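Local coordinates for protein CsuC (Acinetobacter baumannii, PDB 6FJY) that probably acts as the periplasmic chaperone of archaic chaperone-usher Csu pili, holding the tip adhesin subunit CsuE in a pre-assembly complex by donor-strand complementation, at residues K11-A14 and N15-A18; S50-S53 and E54-P57. All coordinates share one frame; numbering follows the deposited sequence.

Contact 1. Residues K11-A14 and N15-A18; sequences KIEA and NEKA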
ATOM      1  N   LYS A  11       2.638   0.077   7.493  1.00 54.74           N
ATOM      2  CA  LYS A  11       2.693   0.307   8.929  1.00 54.62           C
ATOM      3  C   LYS A  11       2.765  -1.031   9.647  1.00 52.96           C
ATOM      4  O   LYS A  11       2.363  -2.067   9.110  1.00 36.14           O
ATOM      5  CB  LYS A  11       1.508   1.134   9.461  1.00 49.07           C
ATOM      6  CG  LYS A  11       0.218   1.095   8.648  1.00 60.95           C
ATOM      7  CD  LYS A  11      -0.496  -0.235   8.674  1.00 75.64           C
ATOM      8  CE  LYS A  11      -1.672  -0.213   7.683  1.00 88.25           C
ATOM      9  NZ  LYS A  11      -2.443  -1.500   7.597  1.00 93.43           N
ATOM     10  N   ILE A  12       3.315  -0.985  10.858  1.00 57.90           N
ATOM     11  CA  ILE A  12       3.476  -2.136  11.740  1.00 57.14           C
ATOM     12  C   ILE A  12       2.698  -1.832  13.016  1.00 59.94           C
ATOM     13  O   ILE A  12       3.069  -0.925  13.771  1.00 55.29           O
ATOM     14  CB  ILE A  12       4.954  -2.402  12.053  1.00 55.67           C
ATOM     15  CG1 ILE A  12       5.788  -2.300  10.774  1.00 52.38           C
ATOM     16  CG2 ILE A  12       5.121  -3.775  12.708  1.00 65.56           C
ATOM     17  CD1 ILE A  12       7.267  -2.593  10.965  1.00 40.52           C
ATOM     18  N   GLU A  13       1.614  -2.569  13.252  1.00 68.92           N
ATOM     19  CA  GLU A  13       0.780  -2.298  14.414  1.00 61.69           C
ATOM     20  C   GLU A  13       1.480  -2.756  15.695  1.00 60.30           C
ATOM     21  O   GLU A  13       2.520  -3.435  15.671  1.00 39.31           O
ATOM     22  CB  GLU A  13      -0.587  -2.967  14.261  1.00 63.68           C
ATOM     23  CG  GLU A  13      -1.343  -2.571  12.985  1.00 61.73           C
ATOM     24  CD  GLU A  13      -1.878  -1.163  13.000  1.00 64.02           C
ATOM     25  OE1 GLU A  13      -1.808  -0.501  14.055  1.00 54.07           O
ATOM     26  OE2 GLU A  13      -2.383  -0.721  11.948  1.00 54.82           O
ATOM     27  N   ALA A  14       0.893  -2.366  16.837  1.00 68.76           N
ATOM     28  CA  ALA A  14       1.520  -2.646  18.127  1.00 69.00           C
ATOM     29  C   ALA A  14       1.638  -4.141  18.388  1.00 78.68           C
ATOM     30  O   ALA A  14       2.630  -4.595  18.968  1.00 87.29           O
ATOM     31  CB  ALA A  14       0.742  -1.970  19.256  1.00 69.88           C
ATOM     32  N   ASN A  15       0.653  -4.928  17.958  1.00 83.41           N
ATOM     33  CA  ASN A  15       0.676  -6.368  18.192  1.00 85.87           C
ATOM     34  C   ASN A  15       1.301  -7.151  17.038  1.00 83.68           C
ATOM     35  O   ASN A  15       1.227  -8.384  17.026  1.00 78.31           O
ATOM     36  CB  ASN A  15      -0.736  -6.891  18.470  1.00 81.88           C
ATOM     37  CG  ASN A  15      -1.700  -6.632  17.327  1.00 89.49           C
ATOM     38  OD1 ASN A  15      -1.300  -6.304  16.209  1.00 74.51           O
ATOM     39  ND2 ASN A  15      -2.985  -6.789  17.607  1.00102.97           N
ATOM     40  N   GLU A  16       1.891  -6.464  16.065  1.00 81.84           N
ATOM     41  CA  GLU A  16       2.579  -7.090  14.940  1.00 70.71           C
ATOM     42  C   GLU A  16       4.083  -6.920  15.096  1.00 59.76           C
ATOM     43  O   GLU A  16       4.560  -5.822  15.390  1.00 47.39           O
ATOM     44  CB  GLU A  16       2.122  -6.484  13.611  1.00 58.08           C
ATOM     45  CG  GLU A  16       0.682  -6.789  13.215  1.00 66.89           C
ATOM     46  CD  GLU A  16       0.264  -6.052  11.955  1.00 63.93           C
ATOM     47  OE1 GLU A  16       1.065  -5.240  11.445  1.00 60.22           O
ATOM     48  OE2 GLU A  16      -0.856  -6.292  11.464  1.00 65.88           O
ATOM     49  N   LYS A  17       4.824  -8.006  14.900  1.00 64.90           N
ATOM     50  CA  LYS A  17       6.278  -7.926  14.926  1.00 72.82           C
ATOM     51  C   LYS A  17       6.867  -7.509  13.579  1.00 65.83           C
ATOM     52  O   LYS A  17       8.039  -7.124  13.517  1.00 51.51           O
ATOM     53  CB  LYS A  17       6.857  -9.260  15.406  1.00 73.56           C
ATOM     54  CG  LYS A  17       7.647 -10.039  14.391  1.00 81.59           C
ATOM     55  CD  LYS A  17       8.872 -10.648  15.047  1.00 86.92           C
ATOM     56  CE  LYS A  17       9.698  -9.575  15.744  1.00 92.70           C
ATOM     57  NZ  LYS A  17      10.938 -10.138  16.340  1.00100.94           N
ATOM     58  N   ALA A  18       6.097  -7.585  12.500  1.00 68.02           N
ATOM     59  CA  ALA A  18       6.607  -7.210  11.190  1.00 57.07           C
ATOM     60  C   ALA A  18       5.444  -7.002  10.230  1.00 54.82           C
ATOM     61  O   ALA A  18       4.307  -7.397  10.501  1.00 57.66           O
ATOM     62  CB  ALA A  18       7.584  -8.263  10.653  1.00 48.16           C
TER
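The Glu13 and Glu16 side chains run side by side in the same direction, their carboxylate planes 75° apart, and one face of the Glu16 group receives the backbone N-H of Glu13. Both residues belong to a type I beta turn, Glu13 to Glu16, lying between strands 11-12 and 18-25 in the PapD-like N-terminal domain. The turn's own bond runs from Glu16 N to Glu13 O (3.1 Å). To it the side chain adds a second: Glu13 N reaches Glu16 OE1 at 3.3 Å, nearly straight (169°) but from well above the carboxylate plane, so backbone and side chain of Glu16 together hold both polar ends of Glu13's main chain. With CG beside its own backbone N and the chain extended beyond it, Glu16 brings OE1 to the start of the turn and lays its CD against Glu13 CB at 3.9 Å. The Glu13 chain instead bends at chi2 (-72°), and its OE1 accepts from the backbone N of Ser129; Glu13 OE2 and Glu16 OE1 are 5.7 Å apart. Just before the turn, buried Ile12 packs on strands 69-76 and 109-123, while its CG2 methyl rests 3.4 Å from Glu16 O, an oxygen that also takes a weak bond from Lys76 NZ.

Contact 2. Residues S50-S53 and E54-P57; sequences SEQS and EIIP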
ATOM      1  N   SER A  50      17.963   9.275   9.353  1.00 63.37           N
ATOM      2  CA  SER A  50      19.146   8.693   9.968  1.00 60.50           C
ATOM      3  C   SER A  50      19.105   7.174   9.911  1.00 61.71           C
ATOM      4  O   SER A  50      18.033   6.559   9.919  1.00 44.92           O
ATOM      5  CB  SER A  50      19.291   9.135  11.432  1.00 59.31           C
ATOM      6  OG  SER A  50      18.123   8.826  12.172  1.00 58.25           O
ATOM      7  N   GLU A  51      20.301   6.583   9.901  1.00 52.59           N
ATOM      8  CA  GLU A  51      20.444   5.135   9.952  1.00 60.52           C
ATOM      9  C   GLU A  51      19.872   4.608  11.258  1.00 56.83           C
ATOM     10  O   GLU A  51      19.819   5.310  12.266  1.00 45.13           O
ATOM     11  CB  GLU A  51      21.912   4.730   9.807  1.00 66.44           C
ATOM     12  CG  GLU A  51      22.466   4.960   8.410  1.00 70.41           C
ATOM     13  CD  GLU A  51      23.834   4.347   8.214  1.00 70.36           C
ATOM     14  OE1 GLU A  51      24.571   4.170   9.211  1.00 61.11           O
ATOM     15  OE2 GLU A  51      24.177   4.046   7.054  1.00 73.99           O
ATOM     16  N   GLN A  52      19.423   3.361  11.225  1.00 64.97           N
ATOM     17  CA  GLN A  52      18.640   2.818  12.319  1.00 58.94           C
ATOM     18  C   GLN A  52      18.631   1.293  12.232  1.00 62.34           C
ATOM     19  O   GLN A  52      18.703   0.721  11.139  1.00 40.56           O
ATOM     20  CB  GLN A  52      17.227   3.412  12.259  1.00 55.39           C
ATOM     21  CG  GLN A  52      16.144   2.615  12.921  1.00 69.80           C
ATOM     22  CD  GLN A  52      15.486   1.632  11.988  1.00 58.26           C
ATOM     23  OE1 GLN A  52      14.566   0.939  12.382  1.00 68.96           O
ATOM     24  NE2 GLN A  52      15.945   1.572  10.743  1.00 61.67           N
ATOM     25  N   SER A  53      18.560   0.645  13.402  1.00 72.70           N
ATOM     26  CA  SER A  53      18.472  -0.810  13.512  1.00 68.51           C
ATOM     27  C   SER A  53      17.167  -1.286  14.139  1.00 56.87           C
ATOM     28  O   SER A  53      17.053  -2.467  14.483  1.00 48.14           O
ATOM     29  CB  SER A  53      19.658  -1.355  14.320  1.00 62.51           C
ATOM     30  OG  SER A  53      20.880  -0.903  13.767  1.00 67.79           O
ATOM     31  N   GLU A  54      16.206  -0.388  14.348  1.00 62.69           N
ATOM     32  CA  GLU A  54      14.958  -0.762  15.012  1.00 68.20           C
ATOM     33  C   GLU A  54      14.054  -1.543  14.073  1.00 67.12           C
ATOM     34  O   GLU A  54      13.349  -2.469  14.499  1.00 49.68           O
ATOM     35  CB  GLU A  54      14.232   0.485  15.514  1.00 63.00           C
ATOM     36  CG  GLU A  54      15.072   1.375  16.415  1.00 58.01           C
ATOM     37  CD  GLU A  54      14.447   2.750  16.609  1.00 67.59           C
ATOM     38  OE1 GLU A  54      13.396   3.019  15.982  1.00 64.46           O
ATOM     39  OE2 GLU A  54      15.001   3.557  17.390  1.00 62.83           O
ATOM     40  N   ILE A  55      14.035  -1.140  12.802  1.00 64.39           N
ATOM     41  CA  ILE A  55      13.304  -1.814  11.737  1.00 55.72           C
ATOM     42  C   ILE A  55      14.322  -2.332  10.737  1.00 55.31           C
ATOM     43  O   ILE A  55      15.022  -1.551  10.078  1.00 38.10           O
ATOM     44  CB  ILE A  55      12.295  -0.880  11.055  1.00 51.15           C
ATOM     45  CG1 ILE A  55      11.273  -0.392  12.067  1.00 58.29           C
ATOM     46  CG2 ILE A  55      11.597  -1.604   9.924  1.00 59.70           C
ATOM     47  CD1 ILE A  55      10.595  -1.519  12.765  1.00 68.74           C
ATOM     48  N   ILE A  56      14.399  -3.646  10.615  1.00 52.53           N
ATOM     49  CA  ILE A  56      15.408  -4.277   9.779  1.00 59.90           C
ATOM     50  C   ILE A  56      14.719  -4.814   8.527  1.00 60.75           C
ATOM     51  O   ILE A  56      13.811  -5.650   8.634  1.00 59.77           O
ATOM     52  CB  ILE A  56      16.161  -5.368  10.551  1.00 59.74           C
ATOM     53  CG1 ILE A  56      16.824  -4.722  11.776  1.00 60.90           C
ATOM     54  CG2 ILE A  56      17.245  -5.988   9.676  1.00 48.97           C
ATOM     55  CD1 ILE A  56      17.655  -5.655  12.622  1.00 67.21           C
ATOM     56  N   PRO A  57      15.070  -4.330   7.336  1.00 66.83           N
ATOM     57  CA  PRO A  57      14.473  -4.883   6.108  1.00 51.49           C
ATOM     58  C   PRO A  57      15.164  -6.169   5.712  1.00 55.66           C
ATOM     59  O   PRO A  57      16.388  -6.300   5.811  1.00 44.06           O
ATOM     60  CB  PRO A  57      14.728  -3.791   5.065  1.00 47.74           C
ATOM     61  CG  PRO A  57      16.031  -3.160   5.533  1.00 55.78           C
ATOM     62  CD  PRO A  57      16.011  -3.224   7.060  1.00 52.27           C
TER
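The backbone oxygen of Ile55 accepts a weak and doubtful hydrogen bond from Gln52 NE2, at 3.3 Å and with an N-H...O angle of only 135°. It would be a side-chain to main-chain link that folds the Gln52 amide back over the chain following it. Two torsions bring the amide there: CG stands roughly opposite the backbone N, and the chain then bends at chi2 (-90°), which brings the amide beside the backbone of Glu54 and Ile55. Gln52 OE1 is modelled too close to Ile55 N, so the amide's exact placing, and the NE2 bond with it, remains uncertain. Gln52 CG lies over the beginning of the Glu54 side chain, 3.9 Å from Glu54 CG, and the two side chains cross at about a right angle, with amide and carboxylate planes 84° apart.

In the immunoglobulin-like sandwich of the PapD-type N-terminal domain, this stretch is the short connection from strand 48-50 to strand 55-64, both of which pair with strand 31-41. Glu54 continues extended beyond CG, and its carboxylate is shared between two groups: OE1 bonds to the Tyr88 hydroxyl and OE2 forms a salt bridge with Lys39. Having two partners on different oxygens probably fixes the rotation of the group and would help to keep it ionised.

Ser53 O, at the end of the loop, accepts a hydrogen bond from Ser77 OG. Farther along, exposed Ile56 comes back alongside the loop to meet the same oxygen, its CG1 3.5 Å and its CD1 3.7 Å from Ser53 O.

Overall arrangement
Both contacts are local features of one PapD-like domain, and they come in series: the turn at 11-18 is complete before the 50-57 connection begins. Their centres lie about 15 Å apart, yet they meet directly, with Ile12 CD1 3.9 Å from Ile55 CD1 in hydrophobic packing. Each leads into a strand that pairs antiparallel with strand 69-76, strand 18-25 after contact 1 and strand 55-64 in contact 2, so the two belong to the same sheet system. Contact 1 also adjoins helix 133-140, whereas contact 2 faces strands 31-41 and 85-95. Separate chain connections are thus joined through buried isoleucines within a single sandwich, in a chaperone that probably presents its subunit for pilus assembly.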